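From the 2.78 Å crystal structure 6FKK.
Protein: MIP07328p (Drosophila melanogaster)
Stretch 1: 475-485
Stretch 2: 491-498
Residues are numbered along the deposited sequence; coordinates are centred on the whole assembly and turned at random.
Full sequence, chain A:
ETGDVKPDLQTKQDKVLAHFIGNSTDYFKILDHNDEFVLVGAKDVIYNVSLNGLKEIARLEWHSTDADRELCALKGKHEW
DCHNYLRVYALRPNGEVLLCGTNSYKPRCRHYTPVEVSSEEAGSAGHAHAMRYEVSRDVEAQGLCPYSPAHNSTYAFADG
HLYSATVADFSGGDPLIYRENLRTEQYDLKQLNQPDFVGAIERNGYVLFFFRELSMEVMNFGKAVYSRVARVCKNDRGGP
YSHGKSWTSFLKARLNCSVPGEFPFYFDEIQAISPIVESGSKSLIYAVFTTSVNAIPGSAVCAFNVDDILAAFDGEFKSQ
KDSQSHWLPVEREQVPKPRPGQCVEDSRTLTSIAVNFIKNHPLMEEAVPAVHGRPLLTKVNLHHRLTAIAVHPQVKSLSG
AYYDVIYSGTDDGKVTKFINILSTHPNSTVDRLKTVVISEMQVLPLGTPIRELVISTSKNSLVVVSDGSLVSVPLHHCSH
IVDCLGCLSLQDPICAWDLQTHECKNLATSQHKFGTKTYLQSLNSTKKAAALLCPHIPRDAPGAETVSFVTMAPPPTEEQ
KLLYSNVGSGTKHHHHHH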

# COMPACT_ATOMS: atom_id res chain seq x y z
N LEU A 475 -18.31 4.50 6.56
CA LEU A 475 -16.99 4.88 7.04
C LEU A 475 -17.00 5.18 8.53
O LEU A 475 -16.02 4.92 9.23
CB LEU A 475 -16.47 6.09 6.26
CG LEU A 475 -15.03 6.53 6.50
CD1 LEU A 475 -14.05 5.55 5.87
CD2 LEU A 475 -14.81 7.94 5.98
N HIS A 476 -18.11 5.73 9.04
CA HIS A 476 -18.26 6.02 10.46
C HIS A 476 -19.70 5.72 10.86
O HIS A 476 -20.63 6.16 10.18
CB HIS A 476 -17.90 7.48 10.77
CG HIS A 476 -16.48 7.82 10.49
ND1 HIS A 476 -15.45 7.51 11.35
CD2 HIS A 476 -15.90 8.46 9.44
CE1 HIS A 476 -14.31 7.94 10.85
NE2 HIS A 476 -14.55 8.52 9.69
N HIS A 477 -19.86 4.98 11.95
CA HIS A 477 -21.17 4.48 12.36
C HIS A 477 -21.89 5.43 13.32
O HIS A 477 -22.64 4.96 14.19
CB HIS A 477 -21.03 3.10 13.01
CG HIS A 477 -20.19 2.15 12.22
ND1 HIS A 477 -20.70 1.38 11.19
CD2 HIS A 477 -18.88 1.83 12.32
CE1 HIS A 477 -19.73 0.64 10.69
NE2 HIS A 477 -18.62 0.89 11.35
N CYS A 478 -21.70 6.74 13.18
CA CYS A 478 -22.38 7.68 14.08
C CYS A 478 -23.89 7.60 13.89
O CYS A 478 -24.64 7.48 14.86
CB CYS A 478 -21.89 9.11 13.85
SG CYS A 478 -20.10 9.37 13.78
N SER A 479 -24.35 7.67 12.64
CA SER A 479 -25.78 7.67 12.37
C SER A 479 -26.42 6.30 12.53
O SER A 479 -27.65 6.20 12.42
CB SER A 479 -26.04 8.19 10.96
OG SER A 479 -25.40 7.38 9.99
N HIS A 480 -25.64 5.26 12.80
CA HIS A 480 -26.17 3.92 12.96
C HIS A 480 -26.30 3.49 14.41
O HIS A 480 -26.85 2.41 14.68
CB HIS A 480 -25.30 2.91 12.20
CG HIS A 480 -25.38 3.04 10.71
ND1 HIS A 480 -24.90 4.14 10.03
CD2 HIS A 480 -25.89 2.22 9.77
CE1 HIS A 480 -25.11 3.98 8.74
NE2 HIS A 480 -25.71 2.82 8.55
N ILE A 481 -25.80 4.28 15.36
CA ILE A 481 -25.94 3.99 16.78
C ILE A 481 -26.95 4.97 17.36
O ILE A 481 -26.91 6.17 17.08
CB ILE A 481 -24.59 4.08 17.51
CG1 ILE A 481 -24.77 3.85 19.02
CG2 ILE A 481 -23.90 5.41 17.24
CD1 ILE A 481 -25.33 2.49 19.36
N VAL A 482 -27.89 4.44 18.15
CA VAL A 482 -28.92 5.26 18.77
C VAL A 482 -28.72 5.40 20.28
O VAL A 482 -29.25 6.35 20.87
CB VAL A 482 -30.33 4.71 18.47
CG1 VAL A 482 -30.65 4.87 16.99
CG2 VAL A 482 -30.42 3.25 18.88
N ASP A 483 -27.98 4.49 20.91
CA ASP A 483 -27.75 4.56 22.35
C ASP A 483 -26.61 5.51 22.67
O ASP A 483 -25.61 5.58 21.94
CB ASP A 483 -27.45 3.16 22.90
CG ASP A 483 -27.27 3.15 24.41
OD1 ASP A 483 -27.64 4.14 25.07
OD2 ASP A 483 -26.74 2.14 24.93
N CYS A 484 -26.76 6.24 23.77
CA CYS A 484 -25.71 7.15 24.23
C CYS A 484 -24.48 6.38 24.69
O CYS A 484 -23.35 6.79 24.43
CB CYS A 484 -26.25 8.03 25.35
SG CYS A 484 -25.04 9.02 26.28
N LEU A 485 -24.70 5.26 25.40
CA LEU A 485 -23.58 4.45 25.86
C LEU A 485 -22.75 3.94 24.69
O LEU A 485 -21.52 3.88 24.78
CB LEU A 485 -24.10 3.29 26.71
CG LEU A 485 -25.00 3.68 27.88
CD1 LEU A 485 -25.62 2.44 28.53
CD2 LEU A 485 -24.22 4.48 28.90
N GLN A 491 -15.82 5.42 20.84
CA GLN A 491 -14.56 6.16 20.89
C GLN A 491 -14.05 6.52 19.49
O GLN A 491 -12.85 6.65 19.27
CB GLN A 491 -13.49 5.39 21.67
CG GLN A 491 -13.77 5.34 23.16
CD GLN A 491 -12.63 4.74 23.94
OE1 GLN A 491 -12.09 3.70 23.59
NE2 GLN A 491 -12.24 5.42 25.02
N ASP A 492 -14.97 6.70 18.55
CA ASP A 492 -14.64 7.27 17.25
C ASP A 492 -14.48 8.78 17.42
O ASP A 492 -15.41 9.44 17.91
CB ASP A 492 -15.72 6.95 16.22
CG ASP A 492 -15.28 7.23 14.78
OD1 ASP A 492 -14.68 8.29 14.52
OD2 ASP A 492 -15.55 6.37 13.91
N PRO A 493 -13.34 9.36 17.03
CA PRO A 493 -13.16 10.81 17.21
C PRO A 493 -14.16 11.66 16.45
O PRO A 493 -14.27 12.86 16.73
CB PRO A 493 -11.73 11.05 16.70
CG PRO A 493 -11.46 9.90 15.79
CD PRO A 493 -12.18 8.73 16.38
N ILE A 494 -14.91 11.08 15.51
CA ILE A 494 -15.84 11.84 14.70
C ILE A 494 -17.28 11.78 15.22
O ILE A 494 -18.10 12.62 14.83
CB ILE A 494 -15.78 11.37 13.23
CG1 ILE A 494 -16.02 12.54 12.28
CG2 ILE A 494 -16.78 10.26 12.98
CD1 ILE A 494 -15.65 12.22 10.85
N CYS A 495 -17.60 10.82 16.09
CA CYS A 495 -18.93 10.71 16.67
C CYS A 495 -18.95 11.34 18.05
O CYS A 495 -18.08 11.06 18.88
CB CYS A 495 -19.39 9.25 16.77
SG CYS A 495 -19.29 8.24 15.26
N ALA A 496 -19.93 12.21 18.29
CA ALA A 496 -20.15 12.81 19.60
C ALA A 496 -21.63 12.75 19.92
O ALA A 496 -22.48 12.69 19.02
CB ALA A 496 -19.64 14.26 19.65
N TRP A 497 -21.95 12.76 21.21
CA TRP A 497 -23.33 12.60 21.67
C TRP A 497 -23.90 13.95 22.07
O TRP A 497 -23.37 14.62 22.96
CB TRP A 497 -23.40 11.63 22.85
CG TRP A 497 -24.79 11.47 23.38
CD1 TRP A 497 -25.31 12.03 24.50
CD2 TRP A 497 -25.83 10.69 22.79
NE1 TRP A 497 -26.62 11.65 24.65
CE2 TRP A 497 -26.97 10.82 23.61
CE3 TRP A 497 -25.92 9.89 21.65
CZ2 TRP A 497 -28.17 10.19 23.33
CZ3 TRP A 497 -27.12 9.26 21.37
CH2 TRP A 497 -28.23 9.41 22.21
N ASP A 498 -24.99 14.34 21.41
CA ASP A 498 -25.70 15.57 21.76
C ASP A 498 -26.67 15.30 22.90
O ASP A 498 -27.48 14.38 22.82
CB ASP A 498 -26.44 16.12 20.54
CG ASP A 498 -27.01 17.51 20.77
OD1 ASP A 498 -26.79 18.08 21.86
OD2 ASP A 498 -27.68 18.05 19.85

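The two stretches are joined by a disulfide and contact each other mainly through side chains, burying 435 Å² in total. Their CA atoms come nearest at Cys478 and Cys495, 5.3 Å apart, a separation typical of a disulfide. The bond is confirmed by 2.0 Å between Cys478 SG and Cys495 SG and a chi3 of -85°, near the torsional preference of the S–S bond. Both cysteines point toward the opposing stretch and both adopt the m rotamer, so the sulfurs meet between the backbones. Cys478 opens a type I turn ending at Ile481, whereas Cys495 closes one starting at Asp492 and begins the strand 495-498.

The CA-to-CB bond of His476 points toward the second stretch and, with chi1 also m, its ring meets Asp492 and Ile494. Its ND1 donates to Asp492 OD2 at 2.8 Å with an N-H...O angle of 170°; the N-H bond of ND1 lies in the ring plane, so an acceptor near that plane gives this nearly straight angle. Asp492, in the t rotamer, serves two donors: its OD1 accepts from Ile494 N at 3.0 Å, tying the carboxylate to its own turn while OD2 receives the histidine. Ile494 has an off-well chi1 of -146°; in this conformation its CG2 sits over the His476 face, 3.7 Å from the ring centroid and 26° off the normal, and also 3.5 Å from Cys478 SG.

Farther along, Trp497 (chi1 179°, chi2 -102°) presents an indole face to Cys484. The backbone places Cys484 CB 3.6 Å from the centroid of the Trp497 six-membered ring, and chi1 at 169° (t) carries Cys484 SG to 3.5 Å from that of the five-membered ring, giving CH-pi and sulfur-aromatic contacts side by side. This cysteine is bonded covalently elsewhere in the structure. Just before it, Asp483 caps the helix, its OD1 accepting from Leu485 N at 3.2 Å.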